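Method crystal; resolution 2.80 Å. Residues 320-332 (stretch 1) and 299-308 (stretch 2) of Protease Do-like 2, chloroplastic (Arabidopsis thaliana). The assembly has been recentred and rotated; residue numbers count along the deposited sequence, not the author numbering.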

# COMPACT_ATOMS: atom_id res chain seq x y z
N GLU B 320 27.12 -8.90 -37.27
CA GLU B 320 26.02 -8.23 -36.58
C GLU B 320 25.05 -7.47 -37.48
O GLU B 320 25.39 -7.04 -38.58
CB GLU B 320 26.58 -7.27 -35.52
CG GLU B 320 27.65 -7.88 -34.62
CD GLU B 320 28.05 -6.98 -33.46
OE1 GLU B 320 29.14 -7.20 -32.89
OE2 GLU B 320 27.28 -6.05 -33.13
N ARG B 321 23.82 -7.31 -36.99
CA ARG B 321 22.84 -6.45 -37.64
C ARG B 321 22.40 -5.34 -36.68
O ARG B 321 22.63 -5.43 -35.48
CB ARG B 321 21.64 -7.25 -38.13
CG ARG B 321 21.99 -8.29 -39.19
CD ARG B 321 20.76 -8.77 -39.95
NE ARG B 321 20.26 -7.82 -40.95
CZ ARG B 321 20.77 -7.68 -42.17
NH1 ARG B 321 21.81 -8.42 -42.55
NH2 ARG B 321 20.25 -6.81 -43.02
N ILE B 322 21.80 -4.28 -37.22
CA ILE B 322 21.38 -3.13 -36.41
C ILE B 322 20.09 -2.50 -36.92
O ILE B 322 19.84 -2.44 -38.13
CB ILE B 322 22.47 -2.04 -36.37
CG1 ILE B 322 22.20 -1.05 -35.24
CG2 ILE B 322 22.56 -1.32 -37.71
CD1 ILE B 322 22.28 -1.67 -33.85
N ALA B 323 19.28 -2.03 -35.99
CA ALA B 323 18.05 -1.34 -36.36
C ALA B 323 18.35 -0.22 -37.35
O ALA B 323 19.32 0.53 -37.21
CB ALA B 323 17.34 -0.81 -35.14
N PHE B 324 17.50 -0.15 -38.36
CA PHE B 324 17.58 0.82 -39.43
C PHE B 324 17.83 2.23 -38.86
O PHE B 324 18.62 3.00 -39.41
CB PHE B 324 16.26 0.74 -40.19
CG PHE B 324 16.11 1.74 -41.27
CD1 PHE B 324 17.21 2.28 -41.89
CD2 PHE B 324 14.85 2.16 -41.65
CE1 PHE B 324 17.06 3.22 -42.88
CE2 PHE B 324 14.69 3.09 -42.63
CZ PHE B 324 15.79 3.62 -43.25
N ARG B 325 17.18 2.54 -37.74
CA ARG B 325 17.34 3.84 -37.10
C ARG B 325 18.81 4.27 -36.98
O ARG B 325 19.13 5.44 -37.21
CB ARG B 325 16.68 3.85 -35.72
CG ARG B 325 15.18 4.15 -35.75
CD ARG B 325 14.48 3.88 -34.41
NE ARG B 325 14.39 2.45 -34.15
CZ ARG B 325 14.08 1.92 -32.97
NH1 ARG B 325 13.82 2.70 -31.93
NH2 ARG B 325 14.03 0.60 -32.83
N TYR B 326 19.70 3.33 -36.65
CA TYR B 326 21.11 3.66 -36.46
C TYR B 326 21.73 4.46 -37.61
O TYR B 326 22.41 5.46 -37.38
CB TYR B 326 21.95 2.40 -36.18
CG TYR B 326 23.44 2.68 -36.20
CD1 TYR B 326 24.22 2.31 -37.29
CD2 TYR B 326 24.06 3.35 -35.15
CE1 TYR B 326 25.58 2.58 -37.33
CE2 TYR B 326 25.42 3.63 -35.18
CZ TYR B 326 26.17 3.24 -36.27
OH TYR B 326 27.53 3.51 -36.30
N LEU B 327 21.52 4.01 -38.85
CA LEU B 327 22.08 4.73 -39.99
C LEU B 327 21.57 6.15 -39.99
O LEU B 327 22.33 7.10 -40.13
CB LEU B 327 21.70 4.05 -41.31
CG LEU B 327 22.31 2.68 -41.54
CD1 LEU B 327 21.88 2.12 -42.89
CD2 LEU B 327 23.82 2.78 -41.44
N ILE B 328 20.26 6.29 -39.81
CA ILE B 328 19.63 7.59 -39.81
C ILE B 328 20.28 8.52 -38.78
O ILE B 328 20.51 9.70 -39.05
CB ILE B 328 18.14 7.46 -39.51
CG1 ILE B 328 17.47 6.62 -40.59
CG2 ILE B 328 17.50 8.82 -39.37
CD1 ILE B 328 16.04 6.26 -40.25
N SER B 329 20.60 7.97 -37.61
CA SER B 329 21.13 8.77 -36.52
C SER B 329 22.59 9.19 -36.73
O SER B 329 23.07 10.14 -36.12
CB SER B 329 20.98 8.02 -35.20
OG SER B 329 21.79 6.85 -35.20
N GLN B 330 23.31 8.48 -37.59
CA GLN B 330 24.72 8.78 -37.78
C GLN B 330 24.94 9.94 -38.75
O GLN B 330 26.08 10.34 -39.01
CB GLN B 330 25.50 7.54 -38.22
CG GLN B 330 26.12 6.77 -37.05
CD GLN B 330 26.78 7.69 -36.04
OE1 GLN B 330 26.15 8.16 -35.09
NE2 GLN B 330 28.06 7.96 -36.25
N LYS B 331 23.85 10.48 -39.26
CA LYS B 331 23.91 11.61 -40.17
C LYS B 331 23.92 12.91 -39.37
O LYS B 331 23.81 12.88 -38.14
CB LYS B 331 22.70 11.60 -41.12
CG LYS B 331 22.64 10.42 -42.09
CD LYS B 331 23.72 10.51 -43.17
CE LYS B 331 23.49 9.48 -44.27
NZ LYS B 331 24.59 9.45 -45.26
N PHE B 332 24.03 14.03 -40.05
CA PHE B 332 23.90 15.33 -39.39
C PHE B 332 22.70 16.11 -39.92
O PHE B 332 22.20 15.85 -41.01
CB PHE B 332 25.19 16.14 -39.53
CG PHE B 332 26.33 15.55 -38.77
CD1 PHE B 332 26.57 15.92 -37.45
CD2 PHE B 332 27.15 14.60 -39.35
CE1 PHE B 332 27.61 15.35 -36.74
CE2 PHE B 332 28.19 14.03 -38.64
CZ PHE B 332 28.42 14.41 -37.34
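Stretch 2, residues 299-308: VIVSFDDLHV

Stretch 2 is a β-hairpin that lies against the short helix of stretch 1. Its first strand runs from Val 299 to Phe 303 and its second covers Leu 306 and His 307. A type I' turn from Phe 303 to Leu 306 joins them, with Asp 304 and Asp 305 at its corners, both with positive phi. Phe 303 and Leu 306 close the turn with two backbone hydrogen bonds: Phe 303 N to Leu 306 O at 2.8 Å and Leu 306 N to Phe 303 O at 3.0 Å. Farther from the turn, Val 308 N bonds to Val 301 O at 2.8 Å.

In stretch 1, a weakly bonded strand at about 321-323 leads into a helix that includes residues 325-329. No backbone hydrogen bond joins the two stretches, so side chains carry most of the contact. The closest CA atoms pair Phe 324 with Val 308, 7.0 Å apart, and Leu 327 with Phe 303, 8.1 Å apart. From Phe 324 to Lys 331 the contact moves from the Ile 300 and Val 308 end of the hairpin to its turn at Asp 304. The buried surface is 450 Å², both sides summed.

The aromatic contact is between Phe 324 and Phe 303. Both have chi1 in t, and the CA-to-CB bonds of both point toward the other stretch. The edge of the Phe 324 ring meets the face of the Phe 303 ring in an offset edge-to-face pair. The centroids are 5.1 Å apart and the planes make 73°. Phe 324 CE1 lies 3.2 Å from Phe 303 CD1. Val 308 covers one face of the Phe 324 ring through a CH-pi contact, with Val 308 CG2 4.2 Å from the ring centroid.

Apolar contacts extend this packing. Phe 324 CZ is 3.3 Å from Ile 300 CD1. Leu 327 CD1 reaches both strands of the hairpin, at 3.6 Å from Phe 303 CD2 and 3.4 Å from Leu 306 CD1. The CA-to-CB bond of Ile 328 points sideways, yet Ile 328 CG1 lies 3.9 Å from Phe 303 CE1.

The polar contact of note is a salt bridge at the turn. Lys 331 follows the helix, and its CA-to-CB bond points toward the hairpin. Lys 331 NZ donates a hydrogen bond to Asp 304 OD2 at 2.8 Å, joining opposite charges beside the apolar cluster. Asp 304 OD1 is hydrogen-bonded elsewhere in the structure.

Arg 321 makes a looser polar approach. Its CA-to-CB bond points sideways, but the guanidinium comes nearer. Arg 321 NH2 is 3.8 Å from His 307 O, which lies near the guanidinium plane. The CA-to-CB bond of His 307 points away from stretch 1.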

# COMPACT_ATOMS: atom_id res chain seq x y z
N VAL B 299 7.53 1.03 -49.75
CA VAL B 299 8.29 0.09 -48.97
C VAL B 299 9.74 0.48 -49.06
O VAL B 299 10.35 0.29 -50.10
CB VAL B 299 8.16 -1.32 -49.54
CG1 VAL B 299 8.99 -2.31 -48.71
CG2 VAL B 299 6.68 -1.73 -49.61
N ILE B 300 10.32 1.01 -47.99
CA ILE B 300 11.74 1.31 -48.11
C ILE B 300 12.51 -0.00 -48.10
O ILE B 300 12.24 -0.91 -47.32
CB ILE B 300 12.33 2.39 -47.12
CG1 ILE B 300 13.25 1.74 -46.10
CG2 ILE B 300 11.27 3.32 -46.49
CD1 ILE B 300 14.60 2.40 -46.06
N VAL B 301 13.47 -0.08 -49.01
CA VAL B 301 14.17 -1.30 -49.37
C VAL B 301 15.67 -1.17 -49.08
O VAL B 301 16.29 -2.05 -48.48
CB VAL B 301 13.83 -1.73 -50.81
CG1 VAL B 301 15.06 -2.21 -51.54
CG2 VAL B 301 12.73 -2.81 -50.79
N SER B 302 16.29 -0.12 -49.60
CA SER B 302 17.67 0.17 -49.25
C SER B 302 17.80 1.55 -48.60
O SER B 302 16.91 2.38 -48.72
CB SER B 302 18.56 0.10 -50.48
OG SER B 302 18.01 0.84 -51.56
N PHE B 303 18.89 1.76 -47.89
CA PHE B 303 19.22 3.08 -47.37
C PHE B 303 20.72 3.27 -47.55
O PHE B 303 21.49 2.52 -46.98
CB PHE B 303 18.83 3.15 -45.90
CG PHE B 303 19.11 4.46 -45.25
CD1 PHE B 303 18.09 5.35 -44.99
CD2 PHE B 303 20.40 4.80 -44.87
CE1 PHE B 303 18.34 6.56 -44.37
CE2 PHE B 303 20.66 6.01 -44.26
CZ PHE B 303 19.63 6.89 -44.01
N ASP B 304 21.12 4.27 -48.34
CA ASP B 304 22.54 4.45 -48.68
C ASP B 304 23.14 3.12 -49.18
O ASP B 304 24.27 2.78 -48.83
CB ASP B 304 23.35 4.97 -47.49
CG ASP B 304 23.27 6.50 -47.32
OD1 ASP B 304 22.80 7.20 -48.25
OD2 ASP B 304 23.69 7.00 -46.25
N ASP B 305 22.36 2.39 -49.96
CA ASP B 305 22.75 1.10 -50.55
C ASP B 305 23.03 -0.03 -49.55
O ASP B 305 23.67 -1.03 -49.90
CB ASP B 305 23.93 1.25 -51.52
CG ASP B 305 23.60 2.14 -52.71
OD1 ASP B 305 22.85 1.70 -53.60
OD2 ASP B 305 24.10 3.29 -52.75
N LEU B 306 22.52 0.10 -48.33
CA LEU B 306 22.45 -1.03 -47.41
C LEU B 306 21.01 -1.54 -47.43
O LEU B 306 20.07 -0.76 -47.32
CB LEU B 306 22.86 -0.62 -45.99
CG LEU B 306 24.31 -0.17 -45.79
CD1 LEU B 306 24.48 0.55 -44.46
CD2 LEU B 306 25.28 -1.35 -45.90
N HIS B 307 20.84 -2.85 -47.58
CA HIS B 307 19.51 -3.42 -47.67
C HIS B 307 18.82 -3.51 -46.31
O HIS B 307 19.46 -3.82 -45.31
CB HIS B 307 19.54 -4.79 -48.35
CG HIS B 307 19.74 -4.72 -49.83
ND1 HIS B 307 19.16 -3.74 -50.62
CD2 HIS B 307 20.46 -5.50 -50.67
CE1 HIS B 307 19.52 -3.93 -51.88
NE2 HIS B 307 20.31 -4.98 -51.94
N VAL B 308 17.52 -3.24 -46.31
CA VAL B 308 16.71 -3.23 -45.09
C VAL B 308 15.78 -4.43 -45.08
O VAL B 308 15.03 -4.64 -46.04
CB VAL B 308 15.86 -1.93 -45.04
CG1 VAL B 308 14.67 -2.11 -44.15
CG2 VAL B 308 16.70 -0.76 -44.57